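Local structure of glutathione S-transferase 2 (Heligmosomoides polygyrus, 1TW9) at residues A[92-97]-A[130-135]; A[96-101]-A[172-177]; A[139-144]-A[178-183]; A[162-167]-A[183-188]. The protein probably transfers glutathione to electrophilic substrates, forming an S-substituted glutathione with release of a halide ion and a proton. One frame throughout, in Å; residues are numbered along the deposited sequence.

Contact 1: residues A[92-97]-A[130-135]; sequences ADAYTD and TKFLGF
F132 reaches from helix 119-142 to A94 and Y95 on helix 82-101, joining two antiparallel helices of the all-helical C-terminal domain of the glutathione transferase fold. Its ring supplies the largest share of the contact. CG stands anti to the backbone N (chi1 -179°), which carries the ring straight out across the gap, so that its far end rather than its root does the touching. CE2 comes to 3.6 Å from Y95 CA and 3.7 Å from Y95 N, pressing on the backbone of the other helix, and lies 3.8 Å from the carbonyl O of A94. The small methyl of A94 probably leaves room for the ring to come this close; its CB is 4.3 Å from F132 CE2. The nearest CA pair, Y95 and F132, is 7.5 Å apart. Beyond it F132 also stacks on Y98, while Y95 meets H163 edge-to-face, so the aromatic packing runs on into helix 155-170. A94 also packs on F48 of the second subunit. The two side chains cross obliquely, and F132 CZ sits near the plane of the Y95 ring at its edge, 3.9 Å from CD1.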
loop_
_atom_site.group_PDB
_atom_site.type_symbol
_atom_site.label_atom_id
_atom_site.label_comp_id
_atom_site.label_asym_id
_atom_site.label_seq_id
_atom_site.Cartn_x
_atom_site.Cartn_y
_atom_site.Cartn_z
ATOM N N ALA A 92 -1.931 7.246 2.313
ATOM C CA ALA A 92 -0.984 6.415 2.982
ATOM C C ALA A 92 0.099 6.040 2.005
ATOM O O ALA A 92 1.268 5.940 2.384
ATOM C CB ALA A 92 -1.632 5.213 3.487
ATOM N N ASP A 93 -0.258 5.844 0.743
ATOM C CA ASP A 93 0.768 5.539 -0.254
ATOM C C ASP A 93 1.643 6.772 -0.551
ATOM O O ASP A 93 2.827 6.664 -0.782
ATOM C CB ASP A 93 0.101 5.200 -1.526
ATOM C CG ASP A 93 -0.292 3.777 -1.628
ATOM O OD1 ASP A 93 0.220 2.960 -0.804
ATOM O OD2 ASP A 93 -1.039 3.385 -2.598
ATOM N N ALA A 94 1.039 7.934 -0.620
ATOM C CA ALA A 94 1.829 9.187 -0.722
ATOM C C ALA A 94 2.760 9.323 0.454
ATOM O O ALA A 94 3.889 9.783 0.312
ATOM C CB ALA A 94 0.925 10.383 -0.816
ATOM N N TYR A 95 2.314 8.908 1.644
ATOM C CA TYR A 95 3.156 8.946 2.846
ATOM C C TYR A 95 4.394 8.078 2.599
ATOM O O TYR A 95 5.548 8.472 2.868
ATOM C CB TYR A 95 2.359 8.445 4.091
ATOM C CG TYR A 95 3.226 8.266 5.292
ATOM C CD1 TYR A 95 3.767 9.379 5.967
ATOM C CD2 TYR A 95 3.521 6.999 5.778
ATOM C CE1 TYR A 95 4.550 9.180 7.090
ATOM C CE2 TYR A 95 4.310 6.812 6.852
ATOM C CZ TYR A 95 4.846 7.907 7.498
ATOM O OH TYR A 95 5.621 7.698 8.590
ATOM N N THR A 96 4.156 6.838 2.163
ATOM C CA THR A 96 5.225 5.902 1.873
ATOM C C THR A 96 6.253 6.485 0.930
ATOM O O THR A 96 7.448 6.317 1.139
ATOM C CB THR A 96 4.648 4.614 1.281
ATOM O OG1 THR A 96 3.898 3.975 2.283
ATOM C CG2 THR A 96 5.729 3.570 0.924
ATOM N N ASP A 97 5.782 7.101 -0.155
ATOM C CA ASP A 97 6.687 7.760 -1.094
ATOM C C ASP A 97 7.518 8.854 -0.444
ATOM O O ASP A 97 8.741 8.917 -0.600
ATOM C CB ASP A 97 5.891 8.396 -2.240
ATOM C CG ASP A 97 5.279 7.376 -3.167
ATOM O OD1 ASP A 97 5.759 6.225 -3.190
ATOM O OD2 ASP A 97 4.316 7.653 -3.936
ATOM N N THR A 130 8.150 19.870 2.733
ATOM C CA THR A 130 7.388 20.902 2.038
ATOM C C THR A 130 6.450 20.337 0.943
ATOM O O THR A 130 5.270 20.732 0.836
ATOM C CB THR A 130 8.362 21.902 1.415
ATOM O OG1 THR A 130 9.097 22.576 2.455
ATOM C CG2 THR A 130 7.685 23.078 0.595
ATOM N N LYS A 131 6.977 19.421 0.131
ATOM C CA LYS A 131 6.204 18.786 -0.897
ATOM C C LYS A 131 5.063 17.946 -0.313
ATOM O O LYS A 131 3.896 18.172 -0.648
ATOM C CB LYS A 131 7.095 17.896 -1.737
ATOM C CG LYS A 131 6.359 17.312 -2.943
ATOM C CD LYS A 131 7.342 16.825 -4.022
ATOM C CE LYS A 131 8.300 15.748 -3.494
ATOM N NZ LYS A 131 9.112 14.990 -4.544
ATOM N N PHE A 132 5.387 17.031 0.593
ATOM C CA PHE A 132 4.385 16.186 1.221
ATOM C C PHE A 132 3.347 16.919 2.074
ATOM O O PHE A 132 2.145 16.684 1.941
ATOM C CB PHE A 132 5.046 15.140 2.107
ATOM C CG PHE A 132 4.091 14.229 2.771
ATOM C CD1 PHE A 132 4.034 14.187 4.141
ATOM C CD2 PHE A 132 3.315 13.357 2.007
ATOM C CE1 PHE A 132 3.166 13.283 4.763
ATOM C CE2 PHE A 132 2.430 12.478 2.619
ATOM C CZ PHE A 132 2.336 12.493 4.004
ATOM N N LEU A 133 3.806 17.857 2.880
ATOM C CA LEU A 133 2.849 18.618 3.720
ATOM C C LEU A 133 1.994 19.533 2.877
ATOM O O LEU A 133 0.886 19.862 3.248
ATOM C CB LEU A 133 3.519 19.291 4.901
ATOM C CG LEU A 133 4.144 18.346 5.992
ATOM C CD1 LEU A 133 4.520 19.181 7.186
ATOM C CD2 LEU A 133 3.309 17.148 6.438
ATOM N N GLY A 134 2.510 19.971 1.750
ATOM C CA GLY A 134 1.695 20.760 0.850
ATOM C C GLY A 134 0.535 19.904 0.373
ATOM O O GLY A 134 -0.628 20.383 0.319
ATOM N N PHE A 135 0.815 18.665 -0.036
ATOM C CA PHE A 135 -0.273 17.758 -0.500
ATOM C C PHE A 135 -1.285 17.477 0.611
ATOM O O PHE A 135 -2.518 17.580 0.385
ATOM C CB PHE A 135 0.274 16.411 -1.003
ATOM C CG PHE A 135 1.166 16.519 -2.224
ATOM C CD1 PHE A 135 2.317 15.744 -2.318
ATOM C CD2 PHE A 135 0.871 17.373 -3.263
ATOM C CE1 PHE A 135 3.135 15.821 -3.430
ATOM C CE2 PHE A 135 1.668 17.442 -4.362
ATOM C CZ PHE A 135 2.824 16.666 -4.444
#

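Contact 2: residues A[96-101]-A[172-177]; sequences TDYRAE and PEYIEG
Y174 and Y98 extend toward each other from facing parts of the fold and meet through their hydroxyls, bridging the loop between helices 155-170 and 179-189 to helix 82-101 in the helical C-terminal domain of the glutathione transferase fold. The CA atoms of the two tyrosines are 14.1 Å apart, so both side chains are needed in full to close the distance. From CB of Y174, CG is set anti to the backbone N (chi1 -177°), sending the ring inward from the loop. Further out the two sides of the ring part company: CD1 packs on CB of M167 in helix 155-170, and CE2 on CD1 of L133 in helix 119-142. CE1 and CZ come next, each 3.6 Å from Y98 OH, which lies near the plane of the Y174 ring at its edge. At the tip, Y174 OH donates a hydrogen bond of 2.8 Å to Y98 OH. The accepting oxygen is also hydrogen-bonded to H163 NE2, so two partners on different parts of the fold grip this buried hydroxyl. A phenylalanine in place of Y174 would keep the ring packing but would probably leave Y98 OH without its donor from the loop, with H163 as its remaining partner of the two. The Y174 oxygen also comes within 3.6 Å of Y98 CZ, the carbon that carries the accepting hydroxyl.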
loop_
_atom_site.group_PDB
_atom_site.type_symbol
_atom_site.label_atom_id
_atom_site.label_comp_id
_atom_site.label_asym_id
_atom_site.label_seq_id
_atom_site.Cartn_x
_atom_site.Cartn_y
_atom_site.Cartn_z
ATOM N N THR A 96 4.156 6.838 2.163
ATOM C CA THR A 96 5.225 5.902 1.873
ATOM C C THR A 96 6.253 6.485 0.930
ATOM O O THR A 96 7.448 6.317 1.139
ATOM C CB THR A 96 4.648 4.614 1.281
ATOM O OG1 THR A 96 3.898 3.975 2.283
ATOM C CG2 THR A 96 5.729 3.570 0.924
ATOM N N ASP A 97 5.782 7.101 -0.155
ATOM C CA ASP A 97 6.687 7.760 -1.094
ATOM C C ASP A 97 7.518 8.854 -0.444
ATOM O O ASP A 97 8.741 8.917 -0.600
ATOM C CB ASP A 97 5.891 8.396 -2.240
ATOM C CG ASP A 97 5.279 7.376 -3.167
ATOM O OD1 ASP A 97 5.759 6.225 -3.190
ATOM O OD2 ASP A 97 4.316 7.653 -3.936
ATOM N N TYR A 98 6.860 9.728 0.299
ATOM C CA TYR A 98 7.559 10.730 1.056
ATOM C C TYR A 98 8.619 10.149 1.972
ATOM O O TYR A 98 9.770 10.650 1.977
ATOM C CB TYR A 98 6.551 11.603 1.820
ATOM C CG TYR A 98 7.034 12.155 3.089
ATOM C CD1 TYR A 98 7.870 13.282 3.120
ATOM C CD2 TYR A 98 6.627 11.591 4.298
ATOM C CE1 TYR A 98 8.303 13.799 4.303
ATOM C CE2 TYR A 98 7.031 12.086 5.466
ATOM C CZ TYR A 98 7.848 13.234 5.486
ATOM O OH TYR A 98 8.301 13.744 6.671
ATOM N N ARG A 99 8.320 9.075 2.700
ATOM C CA ARG A 99 9.327 8.432 3.574
ATOM C C ARG A 99 10.549 7.921 2.809
ATOM O O ARG A 99 11.699 7.996 3.286
ATOM C CB ARG A 99 8.681 7.300 4.408
ATOM C CG ARG A 99 7.865 7.839 5.592
ATOM C CD ARG A 99 8.759 8.436 6.713
ATOM N NE ARG A 99 8.938 7.395 7.722
ATOM C CZ ARG A 99 10.004 7.166 8.455
ATOM N NH1 ARG A 99 11.093 7.920 8.393
ATOM N NH2 ARG A 99 9.974 6.136 9.286
ATOM N N ALA A 100 10.311 7.407 1.619
ATOM C CA ALA A 100 11.383 7.025 0.726
ATOM C C ALA A 100 12.303 8.205 0.418
ATOM O O ALA A 100 13.532 8.077 0.458
ATOM C CB ALA A 100 10.808 6.491 -0.530
ATOM N N GLU A 101 11.713 9.355 0.107
ATOM C CA GLU A 101 12.489 10.584 -0.167
ATOM C C GLU A 101 13.298 11.096 1.032
ATOM O O GLU A 101 14.384 11.635 0.871
ATOM C CB GLU A 101 11.553 11.698 -0.668
ATOM C CG GLU A 101 10.920 11.407 -2.029
ATOM C CD GLU A 101 10.156 12.588 -2.630
ATOM O OE1 GLU A 101 9.303 12.352 -3.526
ATOM O OE2 GLU A 101 10.401 13.750 -2.225
ATOM N N PRO A 172 11.864 20.878 15.650
ATOM C CA PRO A 172 10.758 21.820 15.907
ATOM C C PRO A 172 10.269 22.584 14.684
ATOM O O PRO A 172 9.051 22.813 14.572
ATOM C CB PRO A 172 11.351 22.777 16.930
ATOM C CG PRO A 172 12.277 21.947 17.694
ATOM C CD PRO A 172 12.897 20.983 16.696
ATOM N N GLU A 173 11.166 22.955 13.761
ATOM C CA GLU A 173 10.787 23.736 12.585
ATOM C C GLU A 173 9.975 22.923 11.556
ATOM O O GLU A 173 9.487 23.448 10.583
ATOM C CB GLU A 173 11.976 24.544 11.977
ATOM C CG GLU A 173 12.850 23.930 10.886
ATOM C CD GLU A 173 13.902 24.924 10.323
ATOM O OE1 GLU A 173 15.050 24.950 10.856
ATOM O OE2 GLU A 173 13.624 25.696 9.340
ATOM N N TYR A 174 9.830 21.622 11.768
ATOM C CA TYR A 174 9.117 20.761 10.806
ATOM C C TYR A 174 7.736 21.284 10.448
ATOM O O TYR A 174 7.305 21.193 9.319
ATOM C CB TYR A 174 9.055 19.350 11.357
ATOM C CG TYR A 174 8.400 18.314 10.447
ATOM C CD1 TYR A 174 9.130 17.616 9.523
ATOM C CD2 TYR A 174 7.070 18.029 10.555
ATOM C CE1 TYR A 174 8.517 16.691 8.685
ATOM C CE2 TYR A 174 6.460 17.104 9.760
ATOM C CZ TYR A 174 7.190 16.463 8.792
ATOM O OH TYR A 174 6.627 15.550 7.932
ATOM N N ILE A 175 7.038 21.786 11.455
ATOM C CA ILE A 175 5.689 22.219 11.331
ATOM C C ILE A 175 5.494 23.696 10.978
ATOM O O ILE A 175 4.354 24.158 10.719
ATOM C CB ILE A 175 5.019 21.824 12.679
ATOM C CG1 ILE A 175 3.594 21.444 12.427
ATOM C CG2 ILE A 175 5.317 22.756 13.772
ATOM C CD1 ILE A 175 3.432 20.444 11.300
ATOM N N GLU A 176 6.601 24.409 10.891
ATOM C CA GLU A 176 6.520 25.806 10.579
ATOM C C GLU A 176 6.090 25.904 9.120
ATOM O O GLU A 176 6.659 25.219 8.244
ATOM C CB GLU A 176 7.843 26.511 10.844
ATOM C CG GLU A 176 8.211 26.600 12.312
ATOM C CD GLU A 176 9.507 27.343 12.597
ATOM O OE1 GLU A 176 10.070 27.940 11.645
ATOM O OE2 GLU A 176 9.937 27.403 13.785
ATOM N N GLY A 177 5.050 26.690 8.865
ATOM C CA GLY A 177 4.499 26.809 7.509
ATOM C C GLY A 177 3.296 25.957 7.233
ATOM O O GLY A 177 2.659 26.064 6.170
#

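Contact 3: residues A[139-144]-A[178-183]; sequences FLKKNS and FPEVKA. Unlike the reference sequence in segment 139-144: L140 (reference Pro).
A salt bridge and a small apolar patch, K141 with E180 and L140 with V181, join the C-terminal end of helix 119-142 to the first turn of helix 179-189 in the helical C-terminal domain of the glutathione transferase fold. The backbones come closest at L140 and E180, whose CA atoms are 7.0 Å apart. L140, which stands where the reference sequence has proline, sends CD1 against the opposing helix, 3.8 Å from the carbonyl O of E180 and 4.1 Å from CG2 of V181. The ion pair lies at the more exposed margin. K141 starts with CG between its backbone N and carbonyl carbon (chi1 66°) and bends again further out, which brings the ammonium group back toward the other helix; E180 bends at chi2 (80°) to meet it. K141 NZ is 3.1 Å from OE2 and 3.3 Å from OE1 of E180, and it stands over the face of the carboxylate rather than in its plane. With the ammonium group near both oxygens, the attraction is probably mainly electrostatic rather than directional. A glutamate at a helix start and a lysine near a helix end would each probably be favoured by the local helix dipole. Around the pair, T137 one turn back on helix 119-142 touches both E180 and V181, L148 packs on L140, and I175 in the loop leading to helix 179-189 covers V181.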
loop_
_atom_site.group_PDB
_atom_site.type_symbol
_atom_site.label_atom_id
_atom_site.label_comp_id
_atom_site.label_asym_id
_atom_site.label_seq_id
_atom_site.Cartn_x
_atom_site.Cartn_y
_atom_site.Cartn_z
ATOM N N PHE A 139 -5.571 18.414 1.113
ATOM C CA PHE A 139 -6.624 17.534 1.574
ATOM C C PHE A 139 -7.350 18.088 2.830
ATOM O O PHE A 139 -8.591 18.097 2.891
ATOM C CB PHE A 139 -6.056 16.128 1.799
ATOM C CG PHE A 139 -5.975 15.322 0.545
ATOM C CD1 PHE A 139 -4.966 15.493 -0.354
ATOM C CD2 PHE A 139 -6.946 14.341 0.264
ATOM C CE1 PHE A 139 -4.856 14.722 -1.501
ATOM C CE2 PHE A 139 -6.858 13.591 -0.916
ATOM C CZ PHE A 139 -5.837 13.775 -1.805
ATOM N N LEU A 140 -6.582 18.551 3.818
ATOM C CA LEU A 140 -7.187 19.153 5.008
ATOM C C LEU A 140 -8.048 20.335 4.655
ATOM O O LEU A 140 -9.196 20.511 5.148
ATOM C CB LEU A 140 -6.119 19.591 5.987
ATOM C CG LEU A 140 -5.325 18.412 6.491
ATOM C CD1 LEU A 140 -4.027 18.755 7.247
ATOM C CD2 LEU A 140 -6.177 17.540 7.416
ATOM N N LYS A 141 -7.537 21.220 3.840
ATOM C CA LYS A 141 -8.311 22.420 3.699
ATOM C C LYS A 141 -9.586 22.241 2.832
ATOM O O LYS A 141 -10.497 23.050 2.917
ATOM C CB LYS A 141 -7.472 23.626 3.411
ATOM C CG LYS A 141 -6.776 23.663 2.135
ATOM C CD LYS A 141 -5.538 24.611 2.293
ATOM C CE LYS A 141 -5.680 25.728 3.326
ATOM N NZ LYS A 141 -4.448 25.744 4.183
ATOM N N LYS A 142 -9.689 21.149 2.081
ATOM C CA LYS A 142 -10.940 20.924 1.345
ATOM C C LYS A 142 -11.965 20.133 2.105
ATOM O O LYS A 142 -13.085 19.963 1.623
ATOM C CB LYS A 142 -10.680 20.300 -0.005
ATOM C CG LYS A 142 -10.295 18.882 0.000
ATOM C CD LYS A 142 -10.028 18.471 -1.423
ATOM C CE LYS A 142 -9.339 17.137 -1.522
ATOM N NZ LYS A 142 -9.099 16.843 -2.994
ATOM N N ASN A 143 -11.604 19.709 3.312
ATOM C CA ASN A 143 -12.479 18.928 4.168
ATOM C C ASN A 143 -12.790 19.666 5.483
ATOM O O ASN A 143 -11.891 19.889 6.305
ATOM C CB ASN A 143 -11.734 17.638 4.414
ATOM C CG ASN A 143 -12.594 16.546 5.077
ATOM O OD1 ASN A 143 -12.156 15.400 5.219
ATOM N ND2 ASN A 143 -13.790 16.892 5.481
ATOM N N SER A 144 -14.047 20.033 5.699
ATOM C CA SER A 144 -14.419 20.816 6.879
ATOM C C SER A 144 -14.337 20.086 8.232
ATOM O O SER A 144 -14.431 20.710 9.289
ATOM C CB SER A 144 -15.853 21.358 6.704
ATOM O OG SER A 144 -16.784 20.293 6.753
ATOM N N PHE A 178 2.922 25.147 8.217
ATOM C CA PHE A 178 1.852 24.113 8.030
ATOM C C PHE A 178 0.938 24.077 9.254
ATOM O O PHE A 178 0.846 23.046 9.943
ATOM C CB PHE A 178 2.515 22.772 7.827
ATOM C CG PHE A 178 3.355 22.736 6.601
ATOM C CD1 PHE A 178 4.707 22.884 6.672
ATOM C CD2 PHE A 178 2.754 22.784 5.380
ATOM C CE1 PHE A 178 5.497 22.953 5.486
ATOM C CE2 PHE A 178 3.494 22.798 4.192
ATOM C CZ PHE A 178 4.897 22.928 4.268
ATOM N N PRO A 179 0.237 25.171 9.529
ATOM C CA PRO A 179 -0.586 25.216 10.749
ATOM C C PRO A 179 -1.698 24.205 10.737
ATOM O O PRO A 179 -2.025 23.624 11.808
ATOM C CB PRO A 179 -1.173 26.620 10.758
ATOM C CG PRO A 179 -0.945 27.193 9.343
ATOM C CD PRO A 179 0.180 26.439 8.744
ATOM N N GLU A 180 -2.267 23.974 9.565
ATOM C CA GLU A 180 -3.388 22.976 9.476
ATOM C C GLU A 180 -2.892 21.562 9.823
ATOM O O GLU A 180 -3.575 20.789 10.469
ATOM C CB GLU A 180 -4.041 22.980 8.089
ATOM C CG GLU A 180 -4.772 24.240 7.699
ATOM C CD GLU A 180 -3.862 25.374 7.196
ATOM O OE1 GLU A 180 -2.635 25.141 6.865
ATOM O OE2 GLU A 180 -4.389 26.533 7.130
ATOM N N VAL A 181 -1.673 21.242 9.399
ATOM C CA VAL A 181 -1.095 19.944 9.692
ATOM C C VAL A 181 -0.823 19.852 11.171
ATOM O O VAL A 181 -1.065 18.826 11.763
ATOM C CB VAL A 181 0.196 19.699 8.901
ATOM C CG1 VAL A 181 0.926 18.449 9.403
ATOM C CG2 VAL A 181 -0.067 19.587 7.425
ATOM N N LYS A 182 -0.302 20.920 11.780
ATOM C CA LYS A 182 -0.110 20.901 13.244
ATOM C C LYS A 182 -1.440 20.687 13.985
ATOM O O LYS A 182 -1.468 19.943 14.961
ATOM C CB LYS A 182 0.502 22.217 13.791
ATOM C CG LYS A 182 0.902 21.980 15.273
ATOM C CD LYS A 182 1.614 23.000 15.958
ATOM C CE LYS A 182 1.882 22.509 17.431
ATOM N NZ LYS A 182 2.840 23.472 18.102
ATOM N N ALA A 183 -2.490 21.391 13.566
ATOM C CA ALA A 183 -3.809 21.372 14.177
ATOM C C ALA A 183 -4.344 19.936 14.099
ATOM O O ALA A 183 -4.923 19.380 15.025
ATOM C CB ALA A 183 -4.744 22.301 13.385
#

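Contact 4: residues A[162-167]-A[183-188]; sequences EHVADM and AHMERI
V164 and A165, neighbours on helix 155-170, receive the side chain of M185 from helix 179-189, two helices of the C-terminal domain whose CA atoms approach to 6.6 Å at V164 and M185. V164 comes first. Its CG1 lies 3.8 Å from CG of M185 and 4.0 Å from its CB, alongside the base of the incoming chain. V164 also packs on I175, through the same CG1, and on V181 through CG2. A165 follows and meets the outer part: the sulfur, SD, is 3.6 Å from A165 CA and 3.9 Å from its CB. The methionine sets off with CG anti to the backbone N (chi1 -171°), then bends at chi2 and chi3, which lays SD over the backbone of A165 and leaves CE 4.2 Å from A165 CB. An alanine in place of M185 would probably strip A165 of its contacts with CG and SD and leave V164 CG1 only CB to rest on. Polar bonds lie to the sides, as between H184 and D157. Between side chains, carbon and sulfur meet carbon, SD resting also on A165 N and CA; dispersion and fit thus hold the helices, with burial from water the likely driving force.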
loop_
_atom_site.group_PDB
_atom_site.type_symbol
_atom_site.label_atom_id
_atom_site.label_comp_id
_atom_site.label_asym_id
_atom_site.label_seq_id
_atom_site.Cartn_x
_atom_site.Cartn_y
_atom_site.Cartn_z
ATOM N N GLU A 162 1.057 10.761 13.756
ATOM C CA GLU A 162 2.172 10.213 14.526
ATOM C C GLU A 162 3.517 10.587 13.954
ATOM O O GLU A 162 4.444 10.950 14.672
ATOM C CB GLU A 162 2.025 8.673 14.624
ATOM C CG GLU A 162 3.192 7.964 15.309
ATOM C CD GLU A 162 3.268 8.173 16.842
ATOM O OE1 GLU A 162 4.387 7.993 17.381
ATOM O OE2 GLU A 162 2.272 8.581 17.534
ATOM N N HIS A 163 3.620 10.605 12.620
ATOM C CA HIS A 163 4.832 10.980 11.967
ATOM C C HIS A 163 5.133 12.447 12.251
ATOM O O HIS A 163 6.246 12.798 12.602
ATOM C CB HIS A 163 4.742 10.748 10.455
ATOM C CG HIS A 163 5.992 11.152 9.728
ATOM N ND1 HIS A 163 7.213 10.519 9.915
ATOM C CD2 HIS A 163 6.240 12.208 8.914
ATOM C CE1 HIS A 163 8.130 11.142 9.205
ATOM N NE2 HIS A 163 7.571 12.168 8.588
ATOM N N VAL A 164 4.139 13.284 12.117
ATOM C CA VAL A 164 4.282 14.717 12.324
ATOM C C VAL A 164 4.708 15.029 13.771
ATOM O O VAL A 164 5.573 15.877 13.980
ATOM C CB VAL A 164 2.972 15.452 11.855
ATOM C CG1 VAL A 164 3.011 16.937 12.245
ATOM C CG2 VAL A 164 2.811 15.282 10.357
ATOM N N ALA A 165 4.143 14.315 14.741
ATOM C CA ALA A 165 4.509 14.459 16.144
ATOM C C ALA A 165 5.944 14.094 16.377
ATOM O O ALA A 165 6.722 14.817 17.021
ATOM C CB ALA A 165 3.589 13.592 17.041
ATOM N N ASP A 166 6.320 12.960 15.812
ATOM C CA ASP A 166 7.660 12.467 15.911
ATOM C C ASP A 166 8.668 13.413 15.286
ATOM O O ASP A 166 9.668 13.769 15.935
ATOM C CB ASP A 166 7.751 11.159 15.181
ATOM C CG ASP A 166 9.138 10.550 15.236
ATOM O OD1 ASP A 166 9.903 10.765 16.197
ATOM O OD2 ASP A 166 9.536 9.819 14.308
ATOM N N MET A 167 8.442 13.804 14.041
ATOM C CA MET A 167 9.380 14.737 13.388
ATOM C C MET A 167 9.452 16.090 14.101
ATOM O O MET A 167 10.539 16.705 14.157
ATOM C CB MET A 167 9.007 14.932 11.921
ATOM C CG MET A 167 9.095 13.681 11.063
ATOM S SD MET A 167 10.773 12.988 11.067
ATOM C CE MET A 167 10.410 11.682 12.216
ATOM N N ALA A 183 -2.490 21.391 13.566
ATOM C CA ALA A 183 -3.809 21.372 14.177
ATOM C C ALA A 183 -4.344 19.936 14.099
ATOM O O ALA A 183 -4.923 19.380 15.025
ATOM C CB ALA A 183 -4.744 22.301 13.385
ATOM N N HIS A 184 -4.095 19.334 12.953
ATOM C CA HIS A 184 -4.518 17.933 12.713
ATOM C C HIS A 184 -3.770 16.983 13.630
ATOM O O HIS A 184 -4.374 16.145 14.279
ATOM C CB HIS A 184 -4.345 17.551 11.241
ATOM C CG HIS A 184 -4.543 16.099 10.940
ATOM N ND1 HIS A 184 -3.535 15.175 11.018
ATOM C CD2 HIS A 184 -5.654 15.419 10.558
ATOM C CE1 HIS A 184 -4.020 13.977 10.682
ATOM N NE2 HIS A 184 -5.300 14.114 10.368
ATOM N N MET A 185 -2.470 17.158 13.721
ATOM C CA MET A 185 -1.660 16.370 14.615
ATOM C C MET A 185 -2.210 16.443 16.020
ATOM O O MET A 185 -2.367 15.399 16.703
ATOM C CB MET A 185 -0.214 16.861 14.540
ATOM C CG MET A 185 0.787 16.015 15.241
ATOM S SD MET A 185 1.990 16.991 16.167
ATOM C CE MET A 185 0.926 16.792 17.491
ATOM N N GLU A 186 -2.541 17.652 16.476
ATOM C CA GLU A 186 -2.995 17.783 17.860
ATOM C C GLU A 186 -4.374 17.169 18.045
ATOM O O GLU A 186 -4.628 16.486 19.038
ATOM C CB GLU A 186 -2.982 19.211 18.265
ATOM C CG GLU A 186 -1.581 19.753 18.304
ATOM C CD GLU A 186 -0.674 19.313 19.460
ATOM O OE1 GLU A 186 0.480 19.813 19.446
ATOM O OE2 GLU A 186 -1.024 18.510 20.379
ATOM N N ARG A 187 -5.236 17.380 17.078
ATOM C CA ARG A 187 -6.585 16.809 17.169
ATOM C C ARG A 187 -6.511 15.306 17.261
ATOM O O ARG A 187 -7.188 14.687 18.056
ATOM C CB ARG A 187 -7.300 17.184 15.888
ATOM C CG ARG A 187 -8.643 16.650 15.652
ATOM C CD ARG A 187 -9.117 17.075 14.244
ATOM N NE ARG A 187 -9.218 18.561 14.107
ATOM C CZ ARG A 187 -8.561 19.359 13.242
ATOM N NH1 ARG A 187 -7.664 18.953 12.292
ATOM N NH2 ARG A 187 -8.849 20.635 13.336
ATOM N N ILE A 188 -5.696 14.708 16.416
ATOM C CA ILE A 188 -5.613 13.249 16.370
ATOM C C ILE A 188 -5.004 12.711 17.650
ATOM O O ILE A 188 -5.456 11.761 18.230
ATOM C CB ILE A 188 -4.854 12.769 15.134
ATOM C CG1 ILE A 188 -5.569 13.221 13.873
ATOM C CG2 ILE A 188 -4.739 11.230 15.130
ATOM C CD1 ILE A 188 -7.050 12.835 13.799
#

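In the fold
All four contacts belong to the helical C-terminal part of the chain, away from the sheet. Contacts 1 and 2 start from helix 82-101 and share T96 and D97, their centres 8 Å apart; contacts 3 and 4 share A183 on helix 179-189, with centres 11 Å apart. Helix 119-142 serves contacts 1 and 3, whose centres are 14 Å apart. Contact 1 closes before contacts 3 and 4 open, whereas contacts 2, 3 and 4 interleave along the chain. Side chains bridge them: K131 with E101 between contacts 1 and 2, V181 with V164 between 3 and 4. Successive helices (contacts 1 and 4) and a more separated pair (contact 3) are thus tied into one bundle.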